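Local coordinates for putative sugar ABC transporter, substrate-binding protein (Clostridium phytofermentans, PDB 4WZZ) that binds L-rhamnose in the cleft between its two lobes and probably hands the sugar to an ABC transporter in the membrane, at residues G220-Q225 and A246-G251; N66-K71 and L273-E278; A182-A187 and D229-I234; I60-G65 and A118-D123. One frame throughout, in Å; residues are numbered along the deposited sequence.

Contact 1. Residues G220-Q225 and A246-G251; sequences GDDEYQ and APTTVG. With RAM (alpha-L-rhamnopyranose), chain B.
T248 OG1 is gripped from two directions: it donates to D222 OD1 at 2.7 Å and accepts from G251 N at 3.1 Å. The second bond is almost straight, with an N-H...O angle of 176°, and it is the capping bond of helix 249-261, whose N-cap position T248 occupies. The hydroxyl meets D222 OD1 nearly in line with the C-O bond, so together with the sugar's bond to OD2 it holds the carboxylate in place. That leaves D222 OD2 to take a short bond from the sugar, 2.6 Å from rhamnose O2. One carboxylate therefore ties the ligand to the start of a helix. Both segments are loops running from the C-terminal end of a parallel strand into a helix, the place where α/β binding proteins of this kind gather their ligand-binding residues. In the first turn of its helix T249 holds the sugar twice: T249 N reaches the ring oxygen O5 at 2.9 Å, and T249 OG1 shares a bond with O1 at 2.8 Å in which either oxygen could donate. V250 supplies the apolar part of the contact. With CG1 anti to the backbone N (chi1 173°), that methyl presses on the 220-225 backbone, 3.5 Å from D222 C, just where the chain turns into helix 224-237. K62 NZ makes a further long, weak ion pair with D222 OD2.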
loop_
_atom_site.group_PDB
_atom_site.type_symbol
_atom_site.label_atom_id
_atom_site.label_comp_id
_atom_site.label_asym_id
_atom_site.label_seq_id
_atom_site.Cartn_x
_atom_site.Cartn_y
_atom_site.Cartn_z
ATOM N N GLY A 220 -8.074 -9.136 7.631
ATOM C CA GLY A 220 -9.117 -8.182 7.948
ATOM C C GLY A 220 -9.752 -7.525 6.740
ATOM O O GLY A 220 -10.639 -6.706 6.893
ATOM N N ASP A 221 -9.283 -7.883 5.542
ATOM C CA ASP A 221 -9.934 -7.524 4.264
ATOM C C ASP A 221 -10.009 -6.034 3.968
ATOM O O ASP A 221 -10.807 -5.594 3.129
ATOM C CB ASP A 221 -11.327 -8.139 4.198
ATOM C CG ASP A 221 -11.280 -9.653 4.156
ATOM O OD1 ASP A 221 -10.179 -10.206 4.005
ATOM O OD2 ASP A 221 -12.325 -10.292 4.311
ATOM N N ASP A 222 -9.178 -5.241 4.641
ATOM C CA ASP A 222 -9.253 -3.794 4.498
ATOM C C ASP A 222 -10.631 -3.230 4.887
ATOM O O ASP A 222 -11.083 -2.174 4.403
ATOM C CB ASP A 222 -8.827 -3.357 3.081
ATOM C CG ASP A 222 -7.363 -3.003 3.003
ATOM O OD1 ASP A 222 -6.738 -2.671 4.064
ATOM O OD2 ASP A 222 -6.834 -3.005 1.857
ATOM N N GLU A 223 -11.272 -3.914 5.829
ATOM C CA GLU A 223 -12.565 -3.500 6.356
ATOM C C GLU A 223 -12.407 -3.285 7.845
ATOM O O GLU A 223 -11.786 -4.094 8.534
ATOM C CB GLU A 223 -13.603 -4.589 6.104
ATOM C CG GLU A 223 -13.838 -4.870 4.649
ATOM C CD GLU A 223 -14.937 -5.899 4.369
ATOM O OE1 GLU A 223 -15.681 -6.302 5.306
ATOM O OE2 GLU A 223 -15.045 -6.301 3.183
ATOM N N TYR A 224 -12.985 -2.189 8.335
ATOM C CA TYR A 224 -12.901 -1.842 9.750
ATOM C C TYR A 224 -13.443 -2.952 10.649
ATOM O O TYR A 224 -12.738 -3.433 11.543
ATOM C CB TYR A 224 -13.646 -0.539 9.969
ATOM C CG TYR A 224 -13.686 -0.051 11.400
ATOM C CD1 TYR A 224 -12.575 0.564 11.969
ATOM C CD2 TYR A 224 -14.847 -0.162 12.169
ATOM C CE1 TYR A 224 -12.601 1.029 13.275
ATOM C CE2 TYR A 224 -14.880 0.304 13.481
ATOM C CZ TYR A 224 -13.741 0.896 14.018
ATOM O OH TYR A 224 -13.715 1.381 15.305
ATOM N N GLN A 225 -14.686 -3.366 10.424
ATOM C CA GLN A 225 -15.320 -4.309 11.345
ATOM C C GLN A 225 -14.608 -5.664 11.308
ATOM O O GLN A 225 -14.282 -6.239 12.357
ATOM C CB GLN A 225 -16.814 -4.460 11.065
ATOM C CG GLN A 225 -17.554 -5.256 12.143
ATOM C CD GLN A 225 -17.452 -4.633 13.531
ATOM O OE1 GLN A 225 -17.805 -3.462 13.741
ATOM N NE2 GLN A 225 -16.971 -5.421 14.496
ATOM N N ALA A 246 0.345 -4.897 11.712
ATOM C CA ALA A 246 -0.785 -4.703 10.805
ATOM C C ALA A 246 -0.351 -3.880 9.572
ATOM O O ALA A 246 -0.407 -2.625 9.572
ATOM C CB ALA A 246 -1.939 -3.982 11.554
ATOM N N PRO A 247 0.101 -4.562 8.500
ATOM C CA PRO A 247 0.591 -3.819 7.319
ATOM C C PRO A 247 -0.552 -3.402 6.392
ATOM O O PRO A 247 -0.586 -3.729 5.196
ATOM C CB PRO A 247 1.507 -4.834 6.637
ATOM C CG PRO A 247 0.823 -6.150 6.949
ATOM C CD PRO A 247 0.410 -5.996 8.394
ATOM N N THR A 248 -1.488 -2.651 6.967
ATOM C CA THR A 248 -2.671 -2.159 6.272
ATOM C C THR A 248 -3.199 -0.985 7.090
ATOM O O THR A 248 -3.296 -1.068 8.317
ATOM C CB THR A 248 -3.800 -3.216 6.153
ATOM O OG1 THR A 248 -5.067 -2.545 6.182
ATOM C CG2 THR A 248 -3.730 -4.242 7.285
ATOM N N THR A 249 -3.461 0.128 6.427
ATOM C CA THR A 249 -3.891 1.309 7.157
ATOM C C THR A 249 -5.213 1.073 7.878
ATOM O O THR A 249 -5.426 1.559 8.990
ATOM C CB THR A 249 -3.981 2.553 6.267
ATOM O OG1 THR A 249 -5.002 2.363 5.284
ATOM C CG2 THR A 249 -2.641 2.866 5.628
ATOM N N VAL A 250 -6.101 0.300 7.270
ATOM C CA VAL A 250 -7.378 -0.008 7.880
ATOM C C VAL A 250 -7.179 -0.940 9.077
ATOM O O VAL A 250 -7.716 -0.708 10.168
ATOM C CB VAL A 250 -8.346 -0.637 6.858
ATOM C CG1 VAL A 250 -9.646 -1.124 7.529
ATOM C CG2 VAL A 250 -8.655 0.363 5.745
ATOM N N GLY A 251 -6.406 -1.995 8.880
ATOM C CA GLY A 251 -6.177 -2.956 9.937
ATOM C C GLY A 251 -5.505 -2.367 11.159
ATOM O O GLY A 251 -5.888 -2.670 12.302
HETATM C C1 RAM B . -4.342 -0.157 2.914
HETATM C C2 RAM B . -4.352 -0.768 1.519
HETATM C C3 RAM B . -3.156 -0.322 0.677
HETATM C C4 RAM B . -1.854 -0.454 1.460
HETATM C C5 RAM B . -1.976 0.231 2.819
HETATM C C6 RAM B . -0.730 0.029 3.667
HETATM O O1 RAM B . -4.638 1.193 2.813
HETATM O O2 RAM B . -4.351 -2.150 1.709
HETATM O O3 RAM B . -3.167 -1.109 -0.511
HETATM O O4 RAM B . -0.791 0.115 0.716
HETATM O O5 RAM B . -3.073 -0.270 3.535
#

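Contact 2. Residues N66-K71 and L273-E278. With RAM (alpha-L-rhamnopyranose), chain B.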
loop_
_atom_site.group_PDB
_atom_site.type_symbol
_atom_site.label_atom_id
_atom_site.label_comp_id
_atom_site.label_asym_id
_atom_site.label_seq_id
_atom_site.Cartn_x
_atom_site.Cartn_y
_atom_site.Cartn_z
ATOM N N ASN A 66 -11.945 3.509 2.397
ATOM C CA ASN A 66 -10.557 3.494 2.891
ATOM C C ASN A 66 -9.879 4.826 2.594
ATOM O O ASN A 66 -9.589 5.152 1.446
ATOM C CB ASN A 66 -9.771 2.357 2.217
ATOM C CG ASN A 66 -8.343 2.280 2.696
ATOM O OD1 ASN A 66 -7.868 3.177 3.391
ATOM N ND2 ASN A 66 -7.646 1.216 2.318
ATOM N N PRO A 67 -9.644 5.641 3.618
ATOM C CA PRO A 67 -9.074 6.967 3.387
ATOM C C PRO A 67 -7.733 6.953 2.662
ATOM O O PRO A 67 -7.437 7.909 1.934
ATOM C CB PRO A 67 -8.943 7.553 4.810
ATOM C CG PRO A 67 -9.863 6.770 5.637
ATOM C CD PRO A 67 -10.016 5.422 5.029
ATOM N N TYR A 68 -6.938 5.897 2.854
ATOM C CA TYR A 68 -5.664 5.789 2.158
ATOM C C TYR A 68 -5.915 5.796 0.650
ATOM O O TYR A 68 -5.233 6.487 -0.108
ATOM C CB TYR A 68 -4.937 4.519 2.588
ATOM C CG TYR A 68 -3.746 4.180 1.743
ATOM C CD1 TYR A 68 -3.902 3.534 0.525
ATOM C CD2 TYR A 68 -2.455 4.501 2.152
ATOM C CE1 TYR A 68 -2.805 3.214 -0.268
ATOM C CE2 TYR A 68 -1.357 4.197 1.349
ATOM C CZ TYR A 68 -1.543 3.553 0.148
ATOM O OH TYR A 68 -0.449 3.247 -0.642
ATOM N N ASN A 69 -6.924 5.055 0.220
ATOM C CA ASN A 69 -7.225 4.969 -1.209
ATOM C C ASN A 69 -7.735 6.296 -1.763
ATOM O O ASN A 69 -7.488 6.643 -2.919
ATOM C CB ASN A 69 -8.268 3.887 -1.486
ATOM C CG ASN A 69 -7.748 2.479 -1.227
ATOM O OD1 ASN A 69 -6.545 2.249 -1.190
ATOM N ND2 ASN A 69 -8.651 1.537 -1.044
ATOM N N GLN A 70 -8.475 7.031 -0.946
ATOM C CA GLN A 70 -8.953 8.343 -1.374
ATOM C C GLN A 70 -7.814 9.348 -1.551
ATOM O O GLN A 70 -7.861 10.210 -2.444
ATOM C CB GLN A 70 -10.001 8.842 -0.380
ATOM C CG GLN A 70 -11.222 7.976 -0.459
ATOM C CD GLN A 70 -12.176 8.148 0.723
ATOM O OE1 GLN A 70 -12.520 9.265 1.094
ATOM N NE2 GLN A 70 -12.613 7.033 1.302
ATOM N N LYS A 71 -6.794 9.258 -0.701
ATOM C CA LYS A 71 -5.659 10.172 -0.811
ATOM C C LYS A 71 -4.837 9.822 -2.046
ATOM O O LYS A 71 -4.331 10.706 -2.733
ATOM C CB LYS A 71 -4.808 10.143 0.463
ATOM C CG LYS A 71 -5.567 10.797 1.650
ATOM C CD LYS A 71 -4.932 10.547 2.969
ATOM C CE LYS A 71 -5.896 10.866 4.143
ATOM N NZ LYS A 71 -6.526 12.216 4.027
ATOM N N LEU A 273 1.610 -0.429 9.063
ATOM C CA LEU A 273 1.563 0.578 7.996
ATOM C C LEU A 273 0.272 1.363 8.167
ATOM O O LEU A 273 -0.797 0.859 7.890
ATOM C CB LEU A 273 1.621 -0.123 6.625
ATOM C CG LEU A 273 2.878 -0.988 6.434
ATOM C CD1 LEU A 273 2.825 -1.706 5.092
ATOM C CD2 LEU A 273 4.186 -0.165 6.601
ATOM N N GLY A 274 0.369 2.604 8.623
ATOM C CA GLY A 274 -0.816 3.365 8.947
ATOM C C GLY A 274 -0.771 4.832 8.521
ATOM O O GLY A 274 0.289 5.395 8.236
ATOM N N LEU A 275 -1.946 5.451 8.498
ATOM C CA LEU A 275 -2.070 6.876 8.181
ATOM C C LEU A 275 -1.793 7.674 9.433
ATOM O O LEU A 275 -2.415 7.421 10.470
ATOM C CB LEU A 275 -3.481 7.219 7.704
ATOM C CG LEU A 275 -3.855 6.737 6.294
ATOM C CD1 LEU A 275 -5.293 7.066 5.988
ATOM C CD2 LEU A 275 -2.975 7.342 5.224
ATOM N N PRO A 276 -0.864 8.637 9.357
ATOM C CA PRO A 276 -0.654 9.513 10.523
ATOM C C PRO A 276 -1.946 10.143 11.080
ATOM O O PRO A 276 -2.154 10.223 12.306
ATOM C CB PRO A 276 0.309 10.575 9.978
ATOM C CG PRO A 276 1.117 9.831 8.911
ATOM C CD PRO A 276 0.075 8.936 8.252
ATOM N N SER A 277 -2.831 10.571 10.195
ATOM C CA SER A 277 -4.103 11.195 10.582
ATOM C C SER A 277 -4.968 10.286 11.470
ATOM O O SER A 277 -5.607 10.753 12.414
ATOM C CB SER A 277 -4.891 11.608 9.339
ATOM O OG SER A 277 -5.218 10.461 8.565
ATOM N N GLU A 278 -4.995 8.996 11.163
ATOM C CA GLU A 278 -5.774 8.022 11.918
ATOM C C GLU A 278 -5.063 7.512 13.179
ATOM O O GLU A 278 -5.704 7.164 14.180
ATOM C CB GLU A 278 -6.094 6.827 11.017
ATOM C CG GLU A 278 -7.048 7.167 9.900
ATOM C CD GLU A 278 -7.511 5.933 9.146
ATOM O OE1 GLU A 278 -6.669 5.105 8.765
ATOM O OE2 GLU A 278 -8.725 5.803 8.925
HETATM C C1 RAM B . -4.342 -0.157 2.914
HETATM C C2 RAM B . -4.352 -0.768 1.519
HETATM C C3 RAM B . -3.156 -0.322 0.677
HETATM C C4 RAM B . -1.854 -0.454 1.460
HETATM C C5 RAM B . -1.976 0.231 2.819
HETATM C C6 RAM B . -0.730 0.029 3.667
HETATM O O1 RAM B . -4.638 1.193 2.813
HETATM O O2 RAM B . -4.351 -2.150 1.709
HETATM O O3 RAM B . -3.167 -1.109 -0.511
HETATM O O4 RAM B . -0.791 0.115 0.716
HETATM O O5 RAM B . -3.073 -0.270 3.535
HETATM O O HOH W 1 -7.005 3.614 6.414
#
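L275 and Y68 meet at the rim of the aromatic ring: L275 CD2 lies near the ring plane, 4.2 Å from Y68 CD2, while rhamnose sits over a face, its C5 4.1 Å above the ring centre. The other leucine methyl, CD1, rests against P67 CB at 3.9 Å. N66 supplies the polar grip on the sugar, N66 ND2 donating to O1 at 3.0 Å in a nearly straight bond (167°). With N66 CG anti to its own backbone N (chi1 -179°), the amide can do this while its OD1 caps helix 67-82, accepting from Y68 N at 2.9 Å; that donor lies well above the carbonyl plane. A water then links the two segments, donating to N66 OD1 at 3.2 Å and to E278 OE1 at 2.8 Å. The E278 side chain crosses the P67 ring at about a right angle, OE2 standing 3.6 Å from P67 CG. One shell further out, D143 OD1 and W297 NE1 hold the Y68 hydroxyl, fixing the far end of the ring. The start of helix 67-82 packs against the loop and first turn that follow strand 269-272, with helix 299-315 against Y68 and K71, helix 249-261 against N66 and E278, and L296 of strand 294-296 touching L275.

Contact 3. Residues A182-A187 and D229-I234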
loop_
_atom_site.group_PDB
_atom_site.type_symbol
_atom_site.label_atom_id
_atom_site.label_comp_id
_atom_site.label_asym_id
_atom_site.label_seq_id
_atom_site.Cartn_x
_atom_site.Cartn_y
_atom_site.Cartn_z
ATOM N N ALA A 182 1.913 -11.546 15.678
ATOM C CA ALA A 182 0.984 -11.949 14.638
ATOM C C ALA A 182 0.857 -10.859 13.584
ATOM O O ALA A 182 1.107 -9.692 13.851
ATOM C CB ALA A 182 -0.394 -12.257 15.232
ATOM N N VAL A 183 0.481 -11.269 12.375
ATOM C CA VAL A 183 0.163 -10.324 11.316
ATOM C C VAL A 183 -1.343 -10.204 11.158
ATOM O O VAL A 183 -2.055 -11.210 11.058
ATOM C CB VAL A 183 0.715 -10.785 9.972
ATOM C CG1 VAL A 183 0.212 -9.879 8.854
ATOM C CG2 VAL A 183 2.261 -10.855 10.039
ATOM N N LEU A 184 -1.820 -8.967 11.136
ATOM C CA LEU A 184 -3.191 -8.671 10.743
ATOM C C LEU A 184 -3.075 -8.011 9.383
ATOM O O LEU A 184 -2.657 -6.850 9.267
ATOM C CB LEU A 184 -3.862 -7.707 11.727
ATOM C CG LEU A 184 -5.241 -7.202 11.313
ATOM C CD1 LEU A 184 -6.215 -8.359 11.220
ATOM C CD2 LEU A 184 -5.759 -6.144 12.310
ATOM N N SER A 185 -3.403 -8.792 8.357
ATOM C CA SER A 185 -3.284 -8.327 6.979
ATOM C C SER A 185 -4.611 -7.754 6.473
ATOM O O SER A 185 -5.589 -7.596 7.232
ATOM C CB SER A 185 -2.844 -9.488 6.091
ATOM O OG SER A 185 -2.420 -9.022 4.833
ATOM N N ALA A 186 -4.634 -7.439 5.184
ATOM C CA ALA A 186 -5.842 -6.986 4.506
ATOM C C ALA A 186 -6.479 -8.198 3.799
ATOM O O ALA A 186 -6.666 -9.231 4.427
ATOM C CB ALA A 186 -5.503 -5.860 3.518
ATOM N N ALA A 187 -6.824 -8.094 2.515
ATOM C CA ALA A 187 -7.347 -9.256 1.794
ATOM C C ALA A 187 -6.246 -10.290 1.635
ATOM O O ALA A 187 -5.091 -9.936 1.406
ATOM C CB ALA A 187 -7.868 -8.854 0.433
ATOM N N ASP A 229 -12.718 -7.523 14.399
ATOM C CA ASP A 229 -13.049 -8.899 14.757
ATOM C C ASP A 229 -11.816 -9.803 14.737
ATOM O O ASP A 229 -11.628 -10.631 15.624
ATOM C CB ASP A 229 -14.127 -9.465 13.823
ATOM C CG ASP A 229 -15.505 -8.782 13.993
ATOM O OD1 ASP A 229 -15.723 -8.037 14.967
ATOM O OD2 ASP A 229 -16.377 -9.004 13.131
ATOM N N GLN A 230 -10.963 -9.643 13.734
ATOM C CA GLN A 230 -9.745 -10.447 13.640
ATOM C C GLN A 230 -8.740 -10.075 14.723
ATOM O O GLN A 230 -8.003 -10.929 15.190
ATOM C CB GLN A 230 -9.120 -10.366 12.248
ATOM C CG GLN A 230 -9.961 -11.060 11.187
ATOM C CD GLN A 230 -10.254 -12.511 11.513
ATOM O OE1 GLN A 230 -9.367 -13.279 11.862
ATOM N NE2 GLN A 230 -11.527 -12.884 11.433
ATOM N N THR A 231 -8.704 -8.814 15.141
ATOM C CA THR A 231 -7.856 -8.441 16.268
ATOM C C THR A 231 -8.305 -9.195 17.514
ATOM O O THR A 231 -7.473 -9.715 18.248
ATOM C CB THR A 231 -7.858 -6.910 16.528
ATOM O OG1 THR A 231 -7.401 -6.245 15.349
ATOM C CG2 THR A 231 -6.923 -6.547 17.686
ATOM N N GLU A 232 -9.610 -9.255 17.762
ATOM C CA GLU A 232 -10.127 -10.023 18.909
ATOM C C GLU A 232 -9.760 -11.497 18.781
ATOM O O GLU A 232 -9.416 -12.144 19.771
ATOM C CB GLU A 232 -11.652 -9.874 19.041
ATOM C CG GLU A 232 -12.046 -8.450 19.427
ATOM C CD GLU A 232 -13.459 -8.337 19.975
ATOM O OE1 GLU A 232 -14.399 -8.192 19.171
ATOM O OE2 GLU A 232 -13.620 -8.399 21.212
ATOM N N ALA A 233 -9.808 -12.015 17.552
ATOM C CA ALA A 233 -9.458 -13.413 17.302
ATOM C C ALA A 233 -7.990 -13.679 17.596
ATOM O O ALA A 233 -7.653 -14.734 18.150
ATOM C CB ALA A 233 -9.773 -13.798 15.854
ATOM N N ILE A 234 -7.118 -12.748 17.190
ATOM C CA ILE A 234 -5.697 -12.840 17.507
ATOM C C ILE A 234 -5.490 -12.933 19.036
ATOM O O ILE A 234 -4.775 -13.813 19.546
ATOM C CB ILE A 234 -4.910 -11.644 16.945
ATOM C CG1 ILE A 234 -4.838 -11.750 15.415
ATOM C CG2 ILE A 234 -3.523 -11.571 17.582
ATOM C CD1 ILE A 234 -4.398 -10.496 14.746
#
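Helix 224-237 lies over one face of the four-stranded parallel sheet, and this contact seats its middle on strand 179-185 through A182, L184 and I234. Strand residues 182-185 and helix residues 229-234 run almost antiparallel, 167° between their directions, with the axes 9.6 Å apart. L184 is the main wedge. With CG anti to the backbone N (chi1 173°) the branched end reaches the helix: CD1 touches Q230 CB at 3.7 Å, and CD2 comes to 3.5 Å from T231 OG1, the leucine and threonine side chains crossing at about a right angle. The T231 hydroxyl is bonded to S227 O one turn back along the helix, so it turns toward its own backbone while facing the leucine. I234 spans two strand positions, its CD1 lying 4.1 Å from L184 CB and its CG2 4.0 Å from A182 CB. The arrangement belongs to a beta-alpha-beta crossover: helix 224-237 joins strand 212-219 to strand 243-246, and strand 179-185 lies between those two in the sheet. Alternation along the strand puts V183 on the other face, where it packs on I197 of helix 191-203. Helix 249-261 flanks the apolar seam, its A255 touching both L184 and T231.

Contact 4. Residues I60-G65 and A118-D123. With RAM (alpha-L-rhamnopyranose), chain B.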
loop_
_atom_site.group_PDB
_atom_site.type_symbol
_atom_site.label_atom_id
_atom_site.label_comp_id
_atom_site.label_asym_id
_atom_site.label_seq_id
_atom_site.Cartn_x
_atom_site.Cartn_y
_atom_site.Cartn_z
ATOM N N ILE A 60 -8.310 2.905 -10.595
ATOM C CA ILE A 60 -9.143 1.945 -9.905
ATOM C C ILE A 60 -8.407 1.555 -8.647
ATOM O O ILE A 60 -7.385 0.871 -8.706
ATOM C CB ILE A 60 -9.399 0.702 -10.767
ATOM C CG1 ILE A 60 -10.120 1.112 -12.051
ATOM C CG2 ILE A 60 -10.253 -0.277 -9.992
ATOM C CD1 ILE A 60 -10.222 -0.010 -13.099
ATOM N N VAL A 61 -8.861 2.064 -7.512
ATOM C CA VAL A 61 -8.182 1.765 -6.263
ATOM C C VAL A 61 -8.641 0.388 -5.758
ATOM O O VAL A 61 -9.454 -0.253 -6.391
ATOM C CB VAL A 61 -8.437 2.863 -5.206
ATOM C CG1 VAL A 61 -7.898 4.185 -5.682
ATOM C CG2 VAL A 61 -9.912 2.993 -4.898
ATOM N N LYS A 62 -8.118 -0.072 -4.626
ATOM C CA LYS A 62 -8.507 -1.386 -4.129
ATOM C C LYS A 62 -9.984 -1.421 -3.736
ATOM O O LYS A 62 -10.694 -2.373 -4.014
ATOM C CB LYS A 62 -7.702 -1.754 -2.886
ATOM C CG LYS A 62 -6.308 -2.271 -3.073
ATOM C CD LYS A 62 -5.846 -2.899 -1.728
ATOM C CE LYS A 62 -4.489 -3.503 -1.825
ATOM N NZ LYS A 62 -4.058 -4.019 -0.499
ATOM N N SER A 63 -10.445 -0.391 -3.035
ATOM C CA SER A 63 -11.773 -0.445 -2.448
ATOM C C SER A 63 -12.275 0.879 -1.905
ATOM O O SER A 63 -11.497 1.779 -1.588
ATOM C CB SER A 63 -11.813 -1.472 -1.313
ATOM O OG SER A 63 -10.915 -1.110 -0.258
ATOM N N ALA A 64 -13.595 0.953 -1.787
ATOM C CA ALA A 64 -14.281 2.050 -1.095
ATOM C C ALA A 64 -14.035 1.982 0.409
ATOM O O ALA A 64 -13.677 0.940 0.936
ATOM C CB ALA A 64 -15.768 1.963 -1.356
ATOM N N GLY A 65 -14.262 3.107 1.078
ATOM C CA GLY A 65 -14.335 3.121 2.521
ATOM C C GLY A 65 -12.960 3.109 3.152
ATOM O O GLY A 65 -12.823 2.727 4.309
ATOM N N ALA A 118 -4.696 -0.603 -8.579
ATOM C CA ALA A 118 -4.149 -1.169 -7.350
ATOM C C ALA A 118 -4.839 -2.503 -7.137
ATOM O O ALA A 118 -6.013 -2.556 -6.746
ATOM C CB ALA A 118 -4.406 -0.249 -6.178
ATOM N N ALA A 119 -4.118 -3.580 -7.438
ATOM C CA ALA A 119 -4.725 -4.892 -7.604
ATOM C C ALA A 119 -5.180 -5.553 -6.329
ATOM O O ALA A 119 -4.444 -5.595 -5.342
ATOM C CB ALA A 119 -3.738 -5.838 -8.328
ATOM N N ASN A 120 -6.387 -6.104 -6.368
ATOM C CA ASN A 120 -6.907 -6.905 -5.256
ATOM C C ASN A 120 -6.527 -8.370 -5.374
ATOM O O ASN A 120 -6.746 -9.162 -4.451
ATOM C CB ASN A 120 -8.420 -6.776 -5.168
ATOM C CG ASN A 120 -8.854 -5.415 -4.667
ATOM O OD1 ASN A 120 -8.131 -4.764 -3.915
ATOM N ND2 ASN A 120 -10.030 -4.979 -5.078
ATOM N N ASP A 121 -5.949 -8.729 -6.512
ATOM C CA ASP A 121 -5.480 -10.094 -6.756
ATOM C C ASP A 121 -4.441 -9.983 -7.855
ATOM O O ASP A 121 -4.585 -9.173 -8.786
ATOM C CB ASP A 121 -6.635 -10.993 -7.186
ATOM C CG ASP A 121 -6.231 -12.474 -7.325
ATOM O OD1 ASP A 121 -5.557 -12.838 -8.316
ATOM O OD2 ASP A 121 -6.619 -13.270 -6.447
ATOM N N THR A 122 -3.388 -10.782 -7.749
ATOM C CA THR A 122 -2.245 -10.605 -8.609
ATOM C C THR A 122 -2.550 -11.095 -10.028
ATOM O O THR A 122 -2.041 -10.541 -11.010
ATOM C CB THR A 122 -1.043 -11.372 -8.041
ATOM O OG1 THR A 122 -1.046 -11.236 -6.608
ATOM C CG2 THR A 122 0.241 -10.821 -8.606
ATOM N N ASP A 123 -3.403 -12.112 -10.121
ATOM C CA ASP A 123 -3.623 -12.833 -11.379
ATOM C C ASP A 123 -5.045 -12.756 -11.965
ATOM O O ASP A 123 -5.235 -12.864 -13.180
ATOM C CB ASP A 123 -3.275 -14.303 -11.172
ATOM C CG ASP A 123 -1.791 -14.527 -10.913
ATOM O OD1 ASP A 123 -0.953 -13.801 -11.481
ATOM O OD2 ASP A 123 -1.463 -15.438 -10.132
HETATM C C1 RAM B . -4.342 -0.157 2.914
HETATM C C2 RAM B . -4.352 -0.768 1.519
HETATM C C3 RAM B . -3.156 -0.322 0.677
HETATM C C4 RAM B . -1.854 -0.454 1.460
HETATM C C5 RAM B . -1.976 0.231 2.819
HETATM C C6 RAM B . -0.730 0.029 3.667
HETATM O O1 RAM B . -4.638 1.193 2.813
HETATM O O2 RAM B . -4.351 -2.150 1.709
HETATM O O3 RAM B . -3.167 -1.109 -0.511
HETATM O O4 RAM B . -0.791 0.115 0.716
HETATM O O5 RAM B . -3.073 -0.270 3.535
#
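N120 reaches across to the K62 backbone, ND2 donating to K62 O at 2.9 Å along a nearly straight path (169°). The geometry is close to textbook: the donor lies in the carbonyl plane on a lone pair, and the acceptor lies in the plane of the N120 amide. T96 O is a second acceptor for the same ND2, so two carbonyls hold the NH2 group. A backbone bond from A118 N to I60 O, 3.1 Å, ties the segments together at their strand ends. K62 itself is aimed at the ligand: beyond CG its chain is fully extended, and this brings NZ to 2.9 Å from rhamnose O2. A second bond, from NZ to O3, is weak, and N192 OD1 also receives the ammonium. The lysine stem runs past N120, whose OD1 lies 3.2 Å from K62 CG, and over A118, where K62 CG is 4.2 Å from A118 CB. N120 is thus a second-shell residue that holds the K62 backbone and packs on the stem of a side chain that touches the sugar. Q100 ties the two loops together, with NE2 bonded to V61 O and A118 O and OE1 taking N120 N. Both segments leave the C-terminal ends of neighbouring parallel strands, 56-60 and 114-117, and head for helices 67-82 and 126-134; V61 packs on the first of these helices, while I60 turns to helix 97-110.

Contacts 1, 2 and 4 close around rhamnose, and contact 3 lies next to contact 1, farther from the sugar, in the lobe built on the four-stranded sheet, the L184 side chain about 11 Å from the ligand. Contact 4 belongs to the other lobe, so K62 and D222 approach O2 from opposite lobes; their nearest atoms, K62 CD and D222 OD2, are 3.7 Å apart. Contact 2 bridges the lobes: N69 ND2 reaches S63 O of contact 4 at 2.9 Å, and L273 N reaches A246 O of contact 1 at 3.0 Å, both probable hydrogen bonds. Contacts 1 and 3, centres about 8 Å apart, share helix 224-237, while the centres of contacts 3 and 4 are about 19 Å apart.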